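Local coordinates for protein chitinase (Chromobacterium violaceum, PDB 4TXG) that probably hydrolyses glycosidic bonds of chitin with a family 18 glycoside hydrolase barrel and probably binds the polysaccharide through a separate carbohydrate-binding module, at residues D502-D507 with G534-A539; W523-L528 with P566-A571; L528-A533 with Y609-Q614; Q583-K588 with T629-N634. All coordinates share one frame; numbering follows the deposited sequence.

Contacts 1, 2 and 3 cluster around helix 522-530 of the domain inserted between the last two barrel strands, with centres 11 to 14 Å apart; the second segment of contact 3 comes from the hairpin after the last strand. Contacts 2 and 3 share L528, and N527 O of contact 2 lies 2.8 Å from L532 N of contact 3. Contact 1 joins them through Y536 OH, 2.7 Å from H524 ND1. Contact 4 pairs two outer barrel helices and touches only contact 2, where P566 CG meets S584 OG at 3.6 Å. A cesium ion bound by E529 O in contact 3 lies about 7 Å from the nearest atom of the L568 side chain of contact 2.

Contact 1: residues D502-D507 with G534-A539; sequences DNIWHD and GSYLAA
I504 sends its two methyl branches to two consecutive residues, Y536 and L537. CD1 of I504 stands 3.8 Å from CE1 of Y536, approaching the phenol ring obliquely, while CG2 of I504 meets CD2 of L537 at 3.8 Å. Both encounters are purely apolar and buried, and in each the side chains cross at about a right angle. The division of labour follows from the I504 torsion: CG1 lies between the backbone N and the carbonyl carbon (chi1 76°), which brings CD1 to the tyrosine ring and puts CG2 beside the backbone N, facing the leucine. Two type I beta turns, N503 to H506 and G534 to L537, present these residues; they belong to the loops before and after helix 522-530 in the alpha+beta insertion of the family 18 barrel, and H524 of that helix packs on both I504 and L537. The Y536 ring lies over G534, whose CA is 3.5 Å above one face, toward its rim; the backbone angles of G534 already call for glycine, and a CB would also run into CZ of Y536. The Y536 hydroxyl is held at the far end by two residues of the helix, H524 ND1 and N527 ND2, which fixes where the ring sits. Behind I504, the first turn is tightened by H506, whose ND1 donates to N503 O at 2.8 Å with the acceptor close to the imidazole plane. N520 OD1 takes the hydrogen of I504 N.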
# COMPACT_ATOMS: atom_id res chain seq x y z
N ASP A 502 27.17 -6.96 -1.63
CA ASP A 502 26.19 -6.06 -1.00
C ASP A 502 24.89 -5.91 -1.79
O ASP A 502 24.06 -5.06 -1.46
CB ASP A 502 26.80 -4.67 -0.80
CG ASP A 502 27.99 -4.68 0.11
OD1 ASP A 502 27.99 -5.46 1.10
OD2 ASP A 502 28.94 -3.90 -0.15
N ASN A 503 24.70 -6.73 -2.82
CA ASN A 503 23.61 -6.50 -3.77
C ASN A 503 23.16 -7.80 -4.45
O ASN A 503 22.94 -7.84 -5.65
CB ASN A 503 24.08 -5.46 -4.81
CG ASN A 503 22.97 -4.95 -5.71
OD1 ASN A 503 21.84 -4.73 -5.28
ND2 ASN A 503 23.30 -4.74 -6.98
N ILE A 504 23.03 -8.87 -3.67
CA ILE A 504 22.89 -10.20 -4.29
C ILE A 504 21.53 -10.45 -4.93
O ILE A 504 21.39 -11.35 -5.74
CB ILE A 504 23.19 -11.33 -3.27
CG1 ILE A 504 22.03 -11.56 -2.29
CG2 ILE A 504 24.50 -11.06 -2.54
CD1 ILE A 504 22.19 -12.87 -1.47
N TRP A 505 20.53 -9.64 -4.57
CA TRP A 505 19.22 -9.76 -5.20
C TRP A 505 19.02 -8.68 -6.27
O TRP A 505 17.91 -8.21 -6.49
CB TRP A 505 18.11 -9.69 -4.15
CG TRP A 505 17.68 -11.03 -3.66
CD1 TRP A 505 18.30 -12.23 -3.88
CD2 TRP A 505 16.53 -11.32 -2.86
NE1 TRP A 505 17.60 -13.25 -3.27
CE2 TRP A 505 16.51 -12.71 -2.64
CE3 TRP A 505 15.51 -10.53 -2.32
CZ2 TRP A 505 15.50 -13.34 -1.89
CZ3 TRP A 505 14.52 -11.16 -1.57
CH2 TRP A 505 14.52 -12.54 -1.38
N HIS A 506 20.11 -8.32 -6.94
CA HIS A 506 20.07 -7.33 -8.02
C HIS A 506 19.24 -7.79 -9.22
O HIS A 506 19.07 -8.99 -9.46
CB HIS A 506 21.48 -7.01 -8.50
CG HIS A 506 22.23 -8.22 -8.99
ND1 HIS A 506 23.14 -8.89 -8.21
CD2 HIS A 506 22.19 -8.87 -10.17
CE1 HIS A 506 23.63 -9.91 -8.89
NE2 HIS A 506 23.07 -9.92 -10.09
N ASP A 507 18.74 -6.81 -9.96
CA ASP A 507 18.26 -7.03 -11.32
C ASP A 507 19.43 -6.85 -12.29
O ASP A 507 20.48 -6.31 -11.92
CB ASP A 507 17.13 -6.06 -11.67
CG ASP A 507 15.86 -6.34 -10.89
OD1 ASP A 507 15.58 -7.52 -10.61
OD2 ASP A 507 15.14 -5.37 -10.55
N GLY A 534 28.13 -16.18 2.81
CA GLY A 534 26.99 -16.91 2.29
C GLY A 534 27.39 -17.96 1.26
O GLY A 534 27.95 -17.64 0.21
N SER A 535 27.10 -19.22 1.55
CA SER A 535 27.50 -20.33 0.68
C SER A 535 26.70 -20.37 -0.63
O SER A 535 27.06 -21.08 -1.57
CB SER A 535 27.34 -21.66 1.40
OG SER A 535 25.98 -21.91 1.71
N TYR A 536 25.61 -19.60 -0.66
CA TYR A 536 24.70 -19.53 -1.80
C TYR A 536 25.15 -18.56 -2.91
O TYR A 536 24.47 -18.43 -3.92
CB TYR A 536 23.31 -19.11 -1.30
CG TYR A 536 23.41 -18.02 -0.25
CD1 TYR A 536 23.71 -16.71 -0.62
CD2 TYR A 536 23.25 -18.31 1.10
CE1 TYR A 536 23.84 -15.71 0.34
CE2 TYR A 536 23.37 -17.31 2.06
CZ TYR A 536 23.67 -16.01 1.67
OH TYR A 536 23.79 -15.02 2.62
N LEU A 537 26.26 -17.85 -2.71
CA LEU A 537 26.64 -16.80 -3.66
C LEU A 537 26.80 -17.35 -5.08
O LEU A 537 26.30 -16.75 -6.04
CB LEU A 537 27.94 -16.11 -3.24
CG LEU A 537 27.89 -15.16 -2.04
CD1 LEU A 537 29.24 -14.46 -1.89
CD2 LEU A 537 26.74 -14.14 -2.15
N ALA A 538 27.48 -18.48 -5.21
CA ALA A 538 27.73 -19.08 -6.52
C ALA A 538 26.41 -19.44 -7.20
O ALA A 538 26.27 -19.30 -8.42
CB ALA A 538 28.62 -20.30 -6.39
N ALA A 539 25.42 -19.86 -6.41
CA ALA A 539 24.11 -20.23 -6.96
C ALA A 539 23.38 -19.03 -7.56
O ALA A 539 22.48 -19.21 -8.38
CB ALA A 539 23.25 -20.89 -5.88

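Contact 2: residues W523-L528 with P566-A571; sequences WHAKNL and PWLWNA
This is a buried helix-on-sheet contact in the alpha+beta insertion of the family 18 barrel, where one leucine of strand 565-570 meets a face of helix 522-530. The CB of L568 points toward the helix, and its CD1 methyl does all the touching. The shortest approach is to backbone: CD1 of L568 lies 3.5 Å from the carbonyl oxygen of A525. The same methyl is 4.3 Å from A525 CB and 4.3 Å from L528 CB, so it rests between two residues about one helical turn apart. With CG of L568 beside its backbone N (chi1 -61°), a chi2 of 176° continues the chain to CD1. A525 CA and L568 CA are 8.1 Å apart, a spacing consistent with the small alanine side chain. L528 CG lies 3.9 Å above one face of the H524 ring, toward its rim. The side-chain contacts are apolar, the carbonyl approach is van der Waals packing, and about 98 Å² is buried in all. Within the sheet, L568 shares backbone hydrogen bonds with L577 of strand 575-578, whose side chain L528 also touches, while W567 and W569 pair with strand 556-560; elsewhere on the helix, W523, K526 and N527 pack on strand 621-624.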
# COMPACT_ATOMS: atom_id res chain seq x y z
N TRP A 523 18.17 -12.60 5.19
CA TRP A 523 19.12 -13.62 5.63
C TRP A 523 20.54 -13.28 5.21
O TRP A 523 21.50 -13.53 5.94
CB TRP A 523 18.78 -15.04 5.12
CG TRP A 523 18.04 -15.18 3.79
CD1 TRP A 523 16.68 -15.10 3.60
CD2 TRP A 523 18.61 -15.52 2.52
NE1 TRP A 523 16.38 -15.34 2.28
CE2 TRP A 523 17.54 -15.59 1.59
CE3 TRP A 523 19.91 -15.75 2.06
CZ2 TRP A 523 17.73 -15.88 0.24
CZ3 TRP A 523 20.11 -16.04 0.71
CH2 TRP A 523 19.02 -16.11 -0.18
N HIS A 524 20.70 -12.68 4.03
CA HIS A 524 22.04 -12.33 3.60
C HIS A 524 22.58 -11.18 4.46
O HIS A 524 23.74 -11.20 4.85
CB HIS A 524 22.09 -11.97 2.11
CG HIS A 524 23.48 -11.68 1.63
ND1 HIS A 524 24.50 -12.59 1.73
CD2 HIS A 524 24.02 -10.57 1.07
CE1 HIS A 524 25.62 -12.06 1.25
NE2 HIS A 524 25.35 -10.83 0.85
N ALA A 525 21.73 -10.20 4.77
CA ALA A 525 22.14 -9.11 5.66
C ALA A 525 22.53 -9.63 7.05
O ALA A 525 23.44 -9.10 7.68
CB ALA A 525 21.02 -8.08 5.78
N LYS A 526 21.84 -10.67 7.52
CA LYS A 526 22.18 -11.27 8.81
C LYS A 526 23.54 -11.98 8.74
O LYS A 526 24.30 -11.96 9.71
CB LYS A 526 21.07 -12.22 9.27
CG LYS A 526 19.84 -11.48 9.81
CD LYS A 526 20.17 -10.89 11.18
CE LYS A 526 19.39 -9.63 11.52
NZ LYS A 526 19.89 -9.03 12.81
N ASN A 527 23.84 -12.62 7.61
CA ASN A 527 25.16 -13.21 7.43
C ASN A 527 26.27 -12.15 7.37
O ASN A 527 27.33 -12.32 7.96
CB ASN A 527 25.20 -14.09 6.18
CG ASN A 527 24.53 -15.44 6.41
OD1 ASN A 527 24.52 -15.96 7.53
ND2 ASN A 527 23.97 -16.02 5.35
N LEU A 528 26.01 -11.04 6.67
CA LEU A 528 27.03 -9.99 6.58
C LEU A 528 27.36 -9.45 7.97
O LEU A 528 28.53 -9.22 8.30
CB LEU A 528 26.57 -8.85 5.67
CG LEU A 528 26.50 -9.21 4.18
CD1 LEU A 528 26.04 -8.01 3.37
CD2 LEU A 528 27.85 -9.73 3.68
N PRO A 566 16.94 -0.33 11.88
CA PRO A 566 18.28 -0.90 11.94
C PRO A 566 19.01 -0.72 10.61
O PRO A 566 18.37 -0.58 9.56
CB PRO A 566 18.01 -2.39 12.21
CG PRO A 566 16.66 -2.65 11.55
CD PRO A 566 15.93 -1.31 11.43
N TRP A 567 20.33 -0.73 10.66
CA TRP A 567 21.12 -0.77 9.44
C TRP A 567 22.49 -1.33 9.71
O TRP A 567 22.91 -1.50 10.86
CB TRP A 567 21.24 0.61 8.81
CG TRP A 567 22.08 1.65 9.54
CD1 TRP A 567 23.38 1.98 9.30
CD2 TRP A 567 21.63 2.53 10.58
NE1 TRP A 567 23.78 3.00 10.14
CE2 TRP A 567 22.71 3.37 10.93
CE3 TRP A 567 20.41 2.69 11.26
CZ2 TRP A 567 22.62 4.34 11.93
CZ3 TRP A 567 20.32 3.65 12.25
CH2 TRP A 567 21.42 4.47 12.57
N LEU A 568 23.17 -1.64 8.62
CA LEU A 568 24.56 -2.04 8.68
C LEU A 568 25.42 -0.91 8.14
O LEU A 568 25.13 -0.37 7.07
CB LEU A 568 24.80 -3.31 7.87
CG LEU A 568 24.02 -4.54 8.32
CD1 LEU A 568 24.28 -5.67 7.35
CD2 LEU A 568 24.43 -4.91 9.74
N TRP A 569 26.46 -0.57 8.87
CA TRP A 569 27.43 0.41 8.40
C TRP A 569 28.79 -0.25 8.31
O TRP A 569 29.32 -0.76 9.31
CB TRP A 569 27.47 1.62 9.34
CG TRP A 569 28.54 2.62 9.03
CD1 TRP A 569 29.61 2.96 9.83
CD2 TRP A 569 28.66 3.43 7.85
NE1 TRP A 569 30.37 3.93 9.22
CE2 TRP A 569 29.81 4.24 8.00
CE3 TRP A 569 27.90 3.55 6.68
CZ2 TRP A 569 30.23 5.14 7.02
CZ3 TRP A 569 28.31 4.45 5.70
CH2 TRP A 569 29.46 5.24 5.88
N ASN A 570 29.34 -0.27 7.10
CA ASN A 570 30.69 -0.76 6.87
C ASN A 570 31.61 0.43 6.64
O ASN A 570 31.66 0.98 5.54
CB ASN A 570 30.71 -1.73 5.68
CG ASN A 570 32.04 -2.44 5.53
OD1 ASN A 570 33.11 -1.84 5.65
ND2 ASN A 570 31.98 -3.74 5.26
N ALA A 571 32.32 0.85 7.69
CA ALA A 571 33.13 2.06 7.63
C ALA A 571 34.26 1.94 6.62
O ALA A 571 34.65 2.93 6.00
CB ALA A 571 33.70 2.37 9.01

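Contact 3: residues L528-A533 with Y609-Q614; sequences LEKGLA and YDWKAQ. With CS (cesium ion), chain C.
K530 and L532 flank the glycine at which helix 522-530 ends, and the unusual feature is that both reach the same exposed indole, that of W611, at its six-membered ring. L532 CD1 lies near the ring plane, at the edge, 4.0 Å from CH2 of W611. K530 CE is 4.2 Å from W611 CZ3, approaching obliquely. The indole projects because CG of W611 is anti to the backbone N (chi1 -179°), whereas the lysine chain bends twice on its way across. Between the two contributors the helix stops in a Schellman motif: G531, with positive phi (81°), donates its N-H to L528 O at 3.0 Å, and the N of L532 turns back to N527 O. This change of direction sets K530 and L532 side by side against the tryptophan. One residue before K530, E529 O binds a cesium ion at 3.0 Å, together with Y555 O and S554 OG. W611 belongs to the small hairpin 609-612/621-624 that follows the last barrel strand, and its ring also stacks edge-to-face with Y622. With methyl and methylene groups meeting aromatic carbons, the attraction is probably mainly dispersion, with some exclusion of solvent.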
# COMPACT_ATOMS: atom_id res chain seq x y z
N LEU A 528 26.01 -11.04 6.67
CA LEU A 528 27.03 -9.99 6.58
C LEU A 528 27.36 -9.45 7.97
O LEU A 528 28.53 -9.22 8.30
CB LEU A 528 26.57 -8.85 5.67
CG LEU A 528 26.50 -9.21 4.18
CD1 LEU A 528 26.04 -8.01 3.37
CD2 LEU A 528 27.85 -9.73 3.68
N GLU A 529 26.32 -9.28 8.78
CA GLU A 529 26.45 -8.83 10.17
C GLU A 529 27.35 -9.80 10.96
O GLU A 529 28.16 -9.39 11.81
CB GLU A 529 25.06 -8.71 10.83
CG GLU A 529 25.08 -8.18 12.26
CD GLU A 529 23.71 -8.21 12.95
OE1 GLU A 529 22.68 -8.41 12.26
OE2 GLU A 529 23.67 -8.04 14.19
N LYS A 530 27.20 -11.08 10.65
CA LYS A 530 27.94 -12.15 11.32
C LYS A 530 29.35 -12.35 10.76
O LYS A 530 30.13 -13.11 11.32
CB LYS A 530 27.18 -13.47 11.21
CG LYS A 530 25.94 -13.54 12.06
CD LYS A 530 26.27 -14.08 13.44
CE LYS A 530 27.01 -15.40 13.34
NZ LYS A 530 26.99 -16.16 14.63
N GLY A 531 29.65 -11.68 9.65
CA GLY A 531 30.94 -11.85 9.00
C GLY A 531 31.01 -13.09 8.12
O GLY A 531 32.09 -13.66 7.91
N LEU A 532 29.85 -13.51 7.62
CA LEU A 532 29.73 -14.68 6.74
C LEU A 532 29.33 -14.24 5.34
O LEU A 532 28.45 -13.38 5.18
CB LEU A 532 28.70 -15.67 7.30
CG LEU A 532 28.96 -16.22 8.71
CD1 LEU A 532 27.75 -16.99 9.21
CD2 LEU A 532 30.22 -17.09 8.73
N ALA A 533 29.96 -14.81 4.32
CA ALA A 533 29.72 -14.35 2.95
C ALA A 533 28.46 -14.97 2.36
O ALA A 533 27.81 -14.37 1.50
CB ALA A 533 30.92 -14.66 2.07
N TYR A 609 14.09 -15.04 7.31
CA TYR A 609 15.31 -15.79 7.60
C TYR A 609 15.22 -16.71 8.81
O TYR A 609 14.36 -16.54 9.67
CB TYR A 609 16.47 -14.81 7.79
CG TYR A 609 16.31 -13.84 8.95
CD1 TYR A 609 16.69 -14.20 10.25
CD2 TYR A 609 15.80 -12.56 8.75
CE1 TYR A 609 16.56 -13.31 11.30
CE2 TYR A 609 15.68 -11.66 9.81
CZ TYR A 609 16.05 -12.05 11.08
OH TYR A 609 15.93 -11.18 12.14
N ASP A 610 16.12 -17.69 8.86
CA ASP A 610 16.39 -18.51 10.03
C ASP A 610 17.86 -18.90 10.05
O ASP A 610 18.51 -18.93 9.00
CB ASP A 610 15.54 -19.79 10.05
CG ASP A 610 14.17 -19.60 10.68
OD1 ASP A 610 14.08 -18.98 11.76
OD2 ASP A 610 13.19 -20.08 10.09
N TRP A 611 18.37 -19.21 11.23
CA TRP A 611 19.70 -19.79 11.34
C TRP A 611 19.65 -21.26 10.95
O TRP A 611 18.85 -22.03 11.49
CB TRP A 611 20.25 -19.64 12.76
CG TRP A 611 21.64 -20.19 12.92
CD1 TRP A 611 21.99 -21.36 13.52
CD2 TRP A 611 22.86 -19.60 12.45
NE1 TRP A 611 23.36 -21.53 13.47
CE2 TRP A 611 23.91 -20.47 12.82
CE3 TRP A 611 23.17 -18.43 11.76
CZ2 TRP A 611 25.25 -20.19 12.51
CZ3 TRP A 611 24.49 -18.15 11.46
CH2 TRP A 611 25.52 -19.03 11.84
N LYS A 612 20.50 -21.64 10.01
CA LYS A 612 20.56 -23.03 9.56
C LYS A 612 21.90 -23.66 9.93
O LYS A 612 22.88 -23.50 9.21
CB LYS A 612 20.32 -23.11 8.05
CG LYS A 612 18.99 -22.52 7.62
CD LYS A 612 17.84 -23.34 8.18
CE LYS A 612 16.50 -22.76 7.77
NZ LYS A 612 15.37 -23.54 8.36
N ALA A 613 21.92 -24.39 11.04
CA ALA A 613 23.15 -24.91 11.63
C ALA A 613 23.93 -25.86 10.73
O ALA A 613 25.16 -25.91 10.79
CB ALA A 613 22.83 -25.60 12.96
N GLN A 614 23.21 -26.61 9.90
CA GLN A 614 23.83 -27.60 9.02
C GLN A 614 24.43 -27.01 7.75
O GLN A 614 25.29 -27.62 7.12
CB GLN A 614 22.82 -28.68 8.64
CG GLN A 614 22.41 -29.57 9.79
CD GLN A 614 21.57 -30.75 9.32
OE1 GLN A 614 20.88 -30.66 8.31
NE2 GLN A 614 21.65 -31.85 10.05
CS CS C . 30.05 -7.21 12.80

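Contact 4: residues Q583-K588 with T629-N634; sequences QSIAQK and TSLLYN
I585 and L632 keep their main branches beside the backbone N (chi1 -69° in I585), while L631 swings its own to the other side, anti to the nitrogen (chi1 175°). In I585 this places CG2 on the side facing helix 627-636, and both leucines direct CD2 at it. The pair is helix against helix on the outside of the (beta/alpha)8 barrel: helix 582-594 leads into the eighth strand, 599-603, and helix 627-636 follows it, so the two are neighbours in the ring of helices around the barrel. They run nearly side by side in the same direction, their short axes 10.0 Å apart at closest and crossing at -26°. A single methyl is clasped by two others, CG2 of I585 lying 3.7 Å from L631 CD2 and 3.7 Å from L632 CD2. The two leucines reach it differently: L631 slides past I585 in the opposite direction, whereas L632 crosses it at about a right angle and also brings its CG to 3.8 Å from I585 CG2. I585 and L632 form the buried side of the seam, I585 resting on V461 of strand 457-462 and L632 on V600 of strand 599-603. L631 and A586 close it toward solvent, where CD2 of L631 lies 4.3 Å from A586 CB and reaches the backbone itself, 4.0 Å from A586 N.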
# COMPACT_ATOMS: atom_id res chain seq x y z
N GLN A 583 14.24 -6.44 16.04
CA GLN A 583 14.06 -5.28 16.91
C GLN A 583 13.07 -4.29 16.29
O GLN A 583 12.19 -3.77 16.99
CB GLN A 583 15.40 -4.58 17.20
CG GLN A 583 15.28 -3.49 18.28
CD GLN A 583 16.63 -2.92 18.68
OE1 GLN A 583 17.66 -3.28 18.11
NE2 GLN A 583 16.62 -2.02 19.67
N SER A 584 13.19 -4.04 14.99
CA SER A 584 12.32 -3.06 14.35
C SER A 584 10.93 -3.64 14.11
O SER A 584 9.93 -2.92 14.23
CB SER A 584 12.92 -2.55 13.03
OG SER A 584 13.26 -3.60 12.14
N ILE A 585 10.85 -4.93 13.79
CA ILE A 585 9.56 -5.59 13.65
C ILE A 585 8.81 -5.55 14.99
O ILE A 585 7.60 -5.30 15.00
CB ILE A 585 9.71 -7.05 13.14
CG1 ILE A 585 10.20 -7.06 11.68
CG2 ILE A 585 8.38 -7.81 13.24
CD1 ILE A 585 9.30 -6.31 10.71
N ALA A 586 9.50 -5.76 16.10
CA ALA A 586 8.82 -5.74 17.40
C ALA A 586 8.30 -4.34 17.71
O ALA A 586 7.19 -4.18 18.24
CB ALA A 586 9.75 -6.21 18.51
N GLN A 587 9.10 -3.33 17.38
CA GLN A 587 8.70 -1.95 17.60
C GLN A 587 7.50 -1.58 16.71
O GLN A 587 6.54 -0.96 17.17
CB GLN A 587 9.90 -1.01 17.36
CG GLN A 587 9.61 0.46 17.65
CD GLN A 587 10.84 1.33 17.86
OE1 GLN A 587 11.98 0.88 17.73
NE2 GLN A 587 10.61 2.61 18.18
N LYS A 588 7.52 -1.99 15.45
CA LYS A 588 6.39 -1.71 14.55
C LYS A 588 5.15 -2.49 14.95
O LYS A 588 4.03 -1.99 14.86
CB LYS A 588 6.77 -2.02 13.10
CG LYS A 588 7.77 -1.01 12.54
CD LYS A 588 8.15 -1.33 11.10
CE LYS A 588 9.18 -0.33 10.58
NZ LYS A 588 9.50 -0.57 9.13
N THR A 629 8.18 -13.31 10.30
CA THR A 629 6.77 -13.66 10.25
C THR A 629 6.34 -14.37 11.53
O THR A 629 5.23 -14.16 12.02
CB THR A 629 6.47 -14.53 9.02
OG1 THR A 629 6.71 -13.74 7.84
CG2 THR A 629 5.03 -14.99 9.01
N SER A 630 7.23 -15.18 12.10
CA SER A 630 6.92 -15.87 13.35
C SER A 630 6.78 -14.88 14.50
O SER A 630 5.93 -15.05 15.38
CB SER A 630 7.99 -16.91 13.69
OG SER A 630 7.96 -17.98 12.75
N LEU A 631 7.62 -13.85 14.49
CA LEU A 631 7.53 -12.81 15.51
C LEU A 631 6.21 -12.06 15.38
O LEU A 631 5.53 -11.81 16.37
CB LEU A 631 8.70 -11.83 15.40
CG LEU A 631 8.68 -10.61 16.32
CD1 LEU A 631 8.62 -11.01 17.79
CD2 LEU A 631 9.91 -9.73 16.05
N LEU A 632 5.84 -11.70 14.15
CA LEU A 632 4.56 -11.04 13.92
C LEU A 632 3.39 -11.91 14.39
O LEU A 632 2.50 -11.46 15.11
CB LEU A 632 4.39 -10.69 12.43
CG LEU A 632 5.24 -9.55 11.88
CD1 LEU A 632 5.13 -9.50 10.36
CD2 LEU A 632 4.83 -8.23 12.50
N TYR A 633 3.40 -13.17 13.97
CA TYR A 633 2.32 -14.09 14.32
C TYR A 633 2.23 -14.33 15.83
O TYR A 633 1.14 -14.35 16.40
CB TYR A 633 2.47 -15.43 13.60
CG TYR A 633 1.40 -16.39 14.02
CD1 TYR A 633 0.08 -16.19 13.64
CD2 TYR A 633 1.69 -17.46 14.86
CE1 TYR A 633 -0.92 -17.04 14.05
CE2 TYR A 633 0.69 -18.32 15.29
CZ TYR A 633 -0.61 -18.11 14.88
OH TYR A 633 -1.60 -18.96 15.30
N ASN A 634 3.38 -14.55 16.47
CA ASN A 634 3.38 -14.81 17.91
C ASN A 634 2.88 -13.59 18.70
O ASN A 634 2.23 -13.73 19.73
CB ASN A 634 4.78 -15.21 18.39
CG ASN A 634 5.16 -16.61 17.95
OD1 ASN A 634 4.29 -17.49 17.82
ND2 ASN A 634 6.45 -16.84 17.73